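Local coordinates for xylose isomerase-like TIM barrel domain-containing protein (Parabacteroides distasonis, PDB 4KW2) that is of unknown function but adopts a xylose isomerase-like TIM barrel, consistent with an isomerase or a related sugar-processing enzyme, at residues W181-E186 / D213-T218; T208-D213 / L221-F226. One frame throughout, in Å; residues are numbered along the deposited sequence.

Interactions 1 and 2 both involve the long loop that leads from strand 199-204 into helix 222-232, at the C-terminal end of the barrel strands, the end where enzymes of this fold carry their active sites. Their centres lie 10 Å apart and they share Asp213. Trp181 of interaction 1 bridges the two: its NE1 makes a weak hydrogen bond of 3.1 Å to Pro222 O, its CB lies 3.7 Å from Met211 CE, and its ring meets that of Phe226 edge-to-face. The second subunit reaches both contacts. A sulfate, probably from the crystallisation liquor, sits about 3 Å from the side chain of Thr218.

Interaction 1 (W181-E186 / D213-T218); sequences WKRVGE and DATWGT
Lys182 lays its aliphatic chain across the methyl of Thr218 at roughly a right angle, with CD 3.5 Å from Thr218 CG2. The backbones are tight here too: Lys182 O lies 3.0 Å from Gly217 N, too poorly angled for a hydrogen bond, and Gly217, having no side chain, lets the chains come this close. After a cis peptide, Lys182 CB rests over one face of the Trp181 indole, toward its rim. The extended Arg183 chain crosses Thr215, its CD 3.9 Å from Thr215 CG2. Farther along, the contact falls away: the type II turn from Arg183 to Glu186 carries Gly185 and the poorly ordered Glu186 into exposed positions.

The loops after strands 172-178 and 199-204 thus meet beside the second subunit, whose Tyr100 OH hydrogen-bonds Trp216 NE1. Arg183 NH2 stays 4.2 Å from Asp213 OD2; a water accepts from Arg183 NE and lies 2.8 Å from Asp213 OD2. That oxygen also takes Thr215 N in an Asx turn, and Asp213 OD1 is hydrogen-bonded to His180 ND1. The carboxylate is fixed in its rotation, and Arg183 is probably coupled to it through the water and longer-range charge, not by a direct salt bridge.

Interaction 2 (T208-D213 / L221-F226); sequences TDKMED and LPVKAF
Lys210 and Met211, two successive non-glycine residues, both hold left-handed helical backbone angles (phi 57° and 49°) where they meet the start of helix 222-232. The turn they make points Lys210 O at the helix, where it accepts from Val223 N over 3.2 Å. That bond is rather bent, and the donor stands well above the carbonyl plane. It still gives a partner to an N-H of the first helical turn, just after the N-cap residue Leu221 and Pro222, whose nitrogen has no proton to offer.

Apolar groups close in on both sides of this bond. On one, Lys210 CB packs on Leu221 CD2 at 3.9 Å. On the other comes Met211, a selenomethionine here, whose CB lies 4.0 Å from Pro222 CB and whose SE touches Val223 CG2. A bend at the last torsion (chi3 70°) folds the methyl over the ring of Phe226: CE sits 4.1 Å from the ring centroid in a CH-pi contact, shifted toward the rim. The selenium approaches more obliquely, 3.7 Å from Phe226 CD2, completing a Met-aromatic contact. Pro222 CB also presses against Met211 O, at 3.3 Å.

Together these contacts fold the loop that follows strand 199-204 back onto the helix it leads into, within one beta-alpha unit of the TIM barrel. Helix 250-262 packs alongside, with Phe259 against Val223, Leu260 against Phe226 and Asn255 near Lys210. Trp181, from the loop after strand 172-178, covers the Met211 and Phe226 side, while Phe56 of the second subunit lies against Leu221 and Pro222 at the start of helix 222-232.

Interaction 1 (W181-E186 / D213-T218)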
loop_
_atom_site.group_PDB
_atom_site.type_symbol
_atom_site.label_atom_id
_atom_site.label_comp_id
_atom_site.label_asym_id
_atom_site.label_seq_id
_atom_site.Cartn_x
_atom_site.Cartn_y
_atom_site.Cartn_z
ATOM N N TRP A 181 3.470 13.872 -3.339
ATOM C CA TRP A 181 3.898 15.162 -3.842
ATOM C C TRP A 181 4.319 15.035 -5.315
ATOM O O TRP A 181 5.177 14.206 -5.623
ATOM C CB TRP A 181 5.088 15.631 -3.011
ATOM C CG TRP A 181 5.643 16.914 -3.471
ATOM C CD1 TRP A 181 6.624 17.107 -4.409
ATOM C CD2 TRP A 181 5.247 18.204 -3.029
ATOM N NE1 TRP A 181 6.861 18.451 -4.573
ATOM C CE2 TRP A 181 6.030 19.147 -3.735
ATOM C CE3 TRP A 181 4.306 18.659 -2.099
ATOM C CZ2 TRP A 181 5.895 20.516 -3.544
ATOM C CZ3 TRP A 181 4.179 20.012 -1.903
ATOM C CH2 TRP A 181 4.971 20.929 -2.623
ATOM N N LYS A 182 3.780 15.835 -6.238
ATOM C CA LYS A 182 2.837 16.933 -6.017
ATOM C C LYS A 182 1.743 16.808 -7.066
ATOM O O LYS A 182 2.040 16.555 -8.237
ATOM C CB LYS A 182 3.564 18.260 -6.234
ATOM C CG LYS A 182 2.790 19.524 -5.895
ATOM C CD LYS A 182 3.550 20.731 -6.426
ATOM C CE LYS A 182 3.146 22.024 -5.747
ATOM N NZ LYS A 182 1.789 22.478 -6.150
ATOM N N ARG A 183 0.490 16.992 -6.651
ATOM C CA ARG A 183 -0.654 16.965 -7.572
ATOM C C ARG A 183 -1.449 18.261 -7.438
ATOM O O ARG A 183 -1.637 18.768 -6.332
ATOM C CB ARG A 183 -1.547 15.755 -7.292
ATOM C CG ARG A 183 -0.772 14.451 -7.211
ATOM C CD ARG A 183 -1.675 13.231 -7.181
ATOM N NE ARG A 183 -0.933 12.029 -6.796
ATOM C CZ ARG A 183 -1.453 10.805 -6.727
ATOM N NH1 ARG A 183 -2.732 10.592 -7.028
ATOM N NH2 ARG A 183 -0.689 9.783 -6.360
ATOM N N VAL A 184 -1.907 18.789 -8.570
ATOM C CA VAL A 184 -2.585 20.088 -8.606
ATOM C C VAL A 184 -3.815 20.105 -7.695
ATOM O O VAL A 184 -4.695 19.249 -7.807
ATOM C CB VAL A 184 -2.970 20.495 -10.053
ATOM C CG1 VAL A 184 -3.990 19.536 -10.659
ATOM C CG2 VAL A 184 -3.479 21.930 -10.095
ATOM N N GLY A 185 -3.844 21.064 -6.770
ATOM C CA GLY A 185 -4.972 21.237 -5.854
ATOM C C GLY A 185 -5.024 20.278 -4.674
ATOM O O GLY A 185 -5.973 20.317 -3.896
ATOM N N GLU A 186 -4.018 19.414 -4.539
ATOM C CA GLU A 186 -3.931 18.484 -3.407
ATOM C C GLU A 186 -2.580 18.651 -2.711
ATOM O O GLU A 186 -1.943 17.675 -2.313
ATOM C CB GLU A 186 -4.123 17.040 -3.881
ATOM C CG GLU A 186 -5.467 16.781 -4.546
ATOM C CD GLU A 186 -5.628 15.350 -5.031
ATOM O OE1 GLU A 186 -4.664 14.558 -4.920
ATOM O OE2 GLU A 186 -6.724 15.016 -5.530
ATOM N N ASP A 213 7.810 10.702 -8.684
ATOM C CA ASP A 213 6.601 9.938 -8.489
ATOM C C ASP A 213 5.955 9.630 -9.835
ATOM O O ASP A 213 6.231 10.296 -10.827
ATOM C CB ASP A 213 5.644 10.702 -7.573
ATOM C CG ASP A 213 4.467 9.854 -7.122
ATOM O OD1 ASP A 213 4.697 8.805 -6.483
ATOM O OD2 ASP A 213 3.313 10.224 -7.418
ATOM N N ALA A 214 5.123 8.593 -9.855
ATOM C CA ALA A 214 4.364 8.194 -11.036
ATOM C C ALA A 214 3.436 9.310 -11.512
ATOM O O ALA A 214 3.101 9.375 -12.692
ATOM C CB ALA A 214 3.553 6.935 -10.728
ATOM N N THR A 215 2.989 10.145 -10.572
ATOM C CA THR A 215 2.288 11.390 -10.877
ATOM C C THR A 215 3.137 12.556 -10.378
ATOM O O THR A 215 3.592 12.550 -9.233
ATOM C CB THR A 215 0.891 11.447 -10.218
ATOM O OG1 THR A 215 0.116 10.316 -10.628
ATOM C CG2 THR A 215 0.143 12.702 -10.625
ATOM N N TRP A 216 3.363 13.543 -11.240
ATOM C CA TRP A 216 4.120 14.737 -10.865
ATOM C C TRP A 216 3.356 15.989 -11.277
ATOM O O TRP A 216 2.461 15.938 -12.132
ATOM C CB TRP A 216 5.513 14.733 -11.508
ATOM C CG TRP A 216 5.469 14.879 -12.982
ATOM C CD1 TRP A 216 5.612 16.028 -13.697
ATOM C CD2 TRP A 216 5.231 13.841 -13.927
ATOM N NE1 TRP A 216 5.482 15.768 -15.040
ATOM C CE2 TRP A 216 5.247 14.429 -15.207
ATOM C CE3 TRP A 216 5.014 12.466 -13.819
ATOM C CZ2 TRP A 216 5.060 13.686 -16.372
ATOM C CZ3 TRP A 216 4.818 11.735 -14.969
ATOM C CH2 TRP A 216 4.849 12.343 -16.231
ATOM N N GLY A 217 3.710 17.111 -10.661
ATOM C CA GLY A 217 3.051 18.380 -10.957
ATOM C C GLY A 217 3.965 19.581 -10.872
ATOM O O GLY A 217 3.507 20.687 -10.596
ATOM N N THR A 218 5.251 19.370 -11.128
ATOM C CA THR A 218 6.235 20.441 -11.085
ATOM C C THR A 218 7.090 20.411 -12.345
ATOM O O THR A 218 7.360 19.346 -12.896
ATOM C CB THR A 218 7.130 20.318 -9.835
ATOM O OG1 THR A 218 7.824 19.068 -9.854
ATOM C CG2 THR A 218 6.288 20.384 -8.556
HETATM O O HOH W 1 1.927 12.633 -6.948
#

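Interaction 2 (T208-D213 / L221-F226)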
loop_
_atom_site.group_PDB
_atom_site.type_symbol
_atom_site.label_atom_id
_atom_site.label_comp_id
_atom_site.label_asym_id
_atom_site.label_seq_id
_atom_site.Cartn_x
_atom_site.Cartn_y
_atom_site.Cartn_z
ATOM N N THR A 208 11.298 8.912 -2.298
ATOM C CA THR A 208 11.971 8.420 -3.492
ATOM C C THR A 208 13.115 9.345 -3.882
ATOM O O THR A 208 13.271 10.443 -3.343
ATOM C CB THR A 208 10.998 8.298 -4.682
ATOM O OG1 THR A 208 10.461 9.587 -5.006
ATOM C CG2 THR A 208 9.860 7.356 -4.340
ATOM N N ASP A 209 13.917 8.869 -4.823
ATOM C CA ASP A 209 15.018 9.633 -5.392
ATOM C C ASP A 209 14.477 10.927 -6.005
ATOM O O ASP A 209 13.654 10.891 -6.920
ATOM C CB ASP A 209 15.707 8.778 -6.470
ATOM C CG ASP A 209 17.077 9.296 -6.860
ATOM O OD1 ASP A 209 17.461 10.422 -6.480
ATOM O OD2 ASP A 209 17.786 8.550 -7.560
ATOM N N LYS A 210 14.928 12.062 -5.476
ATOM C CA LYS A 210 14.491 13.395 -5.927
ATOM C C LYS A 210 12.972 13.625 -5.845
ATOM O O LYS A 210 12.423 14.465 -6.552
ATOM C CB LYS A 210 15.045 13.671 -7.329
ATOM C CG LYS A 210 16.550 13.924 -7.300
ATOM C CD LYS A 210 17.294 13.242 -8.432
ATOM C CE LYS A 210 18.799 13.363 -8.225
ATOM N NZ LYS A 210 19.525 12.170 -8.743
HETATM N N MSE A 211 12.326 12.902 -4.931
HETATM C CA MSE A 211 10.860 12.866 -4.775
HETATM C C MSE A 211 10.131 12.643 -6.078
HETATM O O MSE A 211 9.028 13.142 -6.282
HETATM C CB MSE A 211 10.373 14.110 -4.027
HETATM C CG MSE A 211 10.824 14.005 -2.575
HETATM SE SE MSE A 211 10.391 15.640 -1.579
HETATM C CE MSE A 211 8.451 15.359 -1.574
ATOM N N GLU A 212 10.728 11.854 -6.959
ATOM C CA GLU A 212 10.055 11.458 -8.187
ATOM C C GLU A 212 8.827 10.618 -7.840
ATOM O O GLU A 212 8.804 9.911 -6.834
ATOM C CB GLU A 212 11.004 10.672 -9.098
ATOM C CG GLU A 212 11.417 9.311 -8.546
ATOM C CD GLU A 212 12.445 8.599 -9.412
ATOM O OE1 GLU A 212 12.985 9.225 -10.355
ATOM O OE2 GLU A 212 12.703 7.402 -9.145
ATOM N N ASP A 213 7.810 10.702 -8.684
ATOM C CA ASP A 213 6.601 9.938 -8.489
ATOM C C ASP A 213 5.955 9.630 -9.835
ATOM O O ASP A 213 6.231 10.296 -10.827
ATOM C CB ASP A 213 5.644 10.702 -7.573
ATOM C CG ASP A 213 4.467 9.854 -7.122
ATOM O OD1 ASP A 213 4.697 8.805 -6.483
ATOM O OD2 ASP A 213 3.313 10.224 -7.418
ATOM N N LEU A 221 12.721 19.648 -10.569
ATOM C CA LEU A 221 12.828 18.456 -9.719
ATOM C C LEU A 221 11.853 18.573 -8.552
ATOM O O LEU A 221 11.856 19.587 -7.869
ATOM C CB LEU A 221 14.242 18.286 -9.162
ATOM C CG LEU A 221 15.316 17.562 -9.976
ATOM C CD1 LEU A 221 16.590 17.503 -9.150
ATOM C CD2 LEU A 221 14.891 16.159 -10.374
ATOM N N PRO A 222 11.013 17.543 -8.320
ATOM C CA PRO A 222 9.987 17.659 -7.282
ATOM C C PRO A 222 10.518 17.994 -5.893
ATOM O O PRO A 222 9.857 18.710 -5.140
ATOM C CB PRO A 222 9.329 16.273 -7.282
ATOM C CG PRO A 222 9.505 15.792 -8.674
ATOM C CD PRO A 222 10.851 16.306 -9.104
ATOM N N VAL A 223 11.683 17.455 -5.548
ATOM C CA VAL A 223 12.290 17.738 -4.251
ATOM C C VAL A 223 12.717 19.208 -4.156
ATOM O O VAL A 223 12.657 19.797 -3.078
ATOM C CB VAL A 223 13.486 16.805 -3.959
ATOM C CG1 VAL A 223 14.655 17.087 -4.899
ATOM C CG2 VAL A 223 13.925 16.928 -2.505
ATOM N N LYS A 224 13.150 19.793 -5.277
ATOM C CA LYS A 224 13.516 21.212 -5.304
ATOM C C LYS A 224 12.276 22.076 -5.080
ATOM O O LYS A 224 12.308 23.031 -4.303
ATOM C CB LYS A 224 14.180 21.599 -6.631
ATOM C CG LYS A 224 15.665 21.282 -6.738
ATOM C CD LYS A 224 16.280 22.013 -7.928
ATOM C CE LYS A 224 17.794 22.150 -7.839
ATOM N NZ LYS A 224 18.521 21.203 -8.731
ATOM N N ALA A 225 11.185 21.726 -5.759
ATOM C CA ALA A 225 9.916 22.434 -5.609
ATOM C C ALA A 225 9.377 22.309 -4.192
ATOM O O ALA A 225 8.786 23.248 -3.664
ATOM C CB ALA A 225 8.900 21.908 -6.603
ATOM N N PHE A 226 9.581 21.145 -3.584
ATOM C CA PHE A 226 9.118 20.884 -2.226
ATOM C C PHE A 226 9.855 21.777 -1.232
ATOM O O PHE A 226 9.246 22.441 -0.392
ATOM C CB PHE A 226 9.339 19.406 -1.886
ATOM C CG PHE A 226 8.949 19.039 -0.490
ATOM C CD1 PHE A 226 7.622 19.076 -0.099
ATOM C CD2 PHE A 226 9.904 18.651 0.433
ATOM C CE1 PHE A 226 7.252 18.736 1.189
ATOM C CE2 PHE A 226 9.537 18.308 1.724
ATOM C CZ PHE A 226 8.210 18.355 2.103
#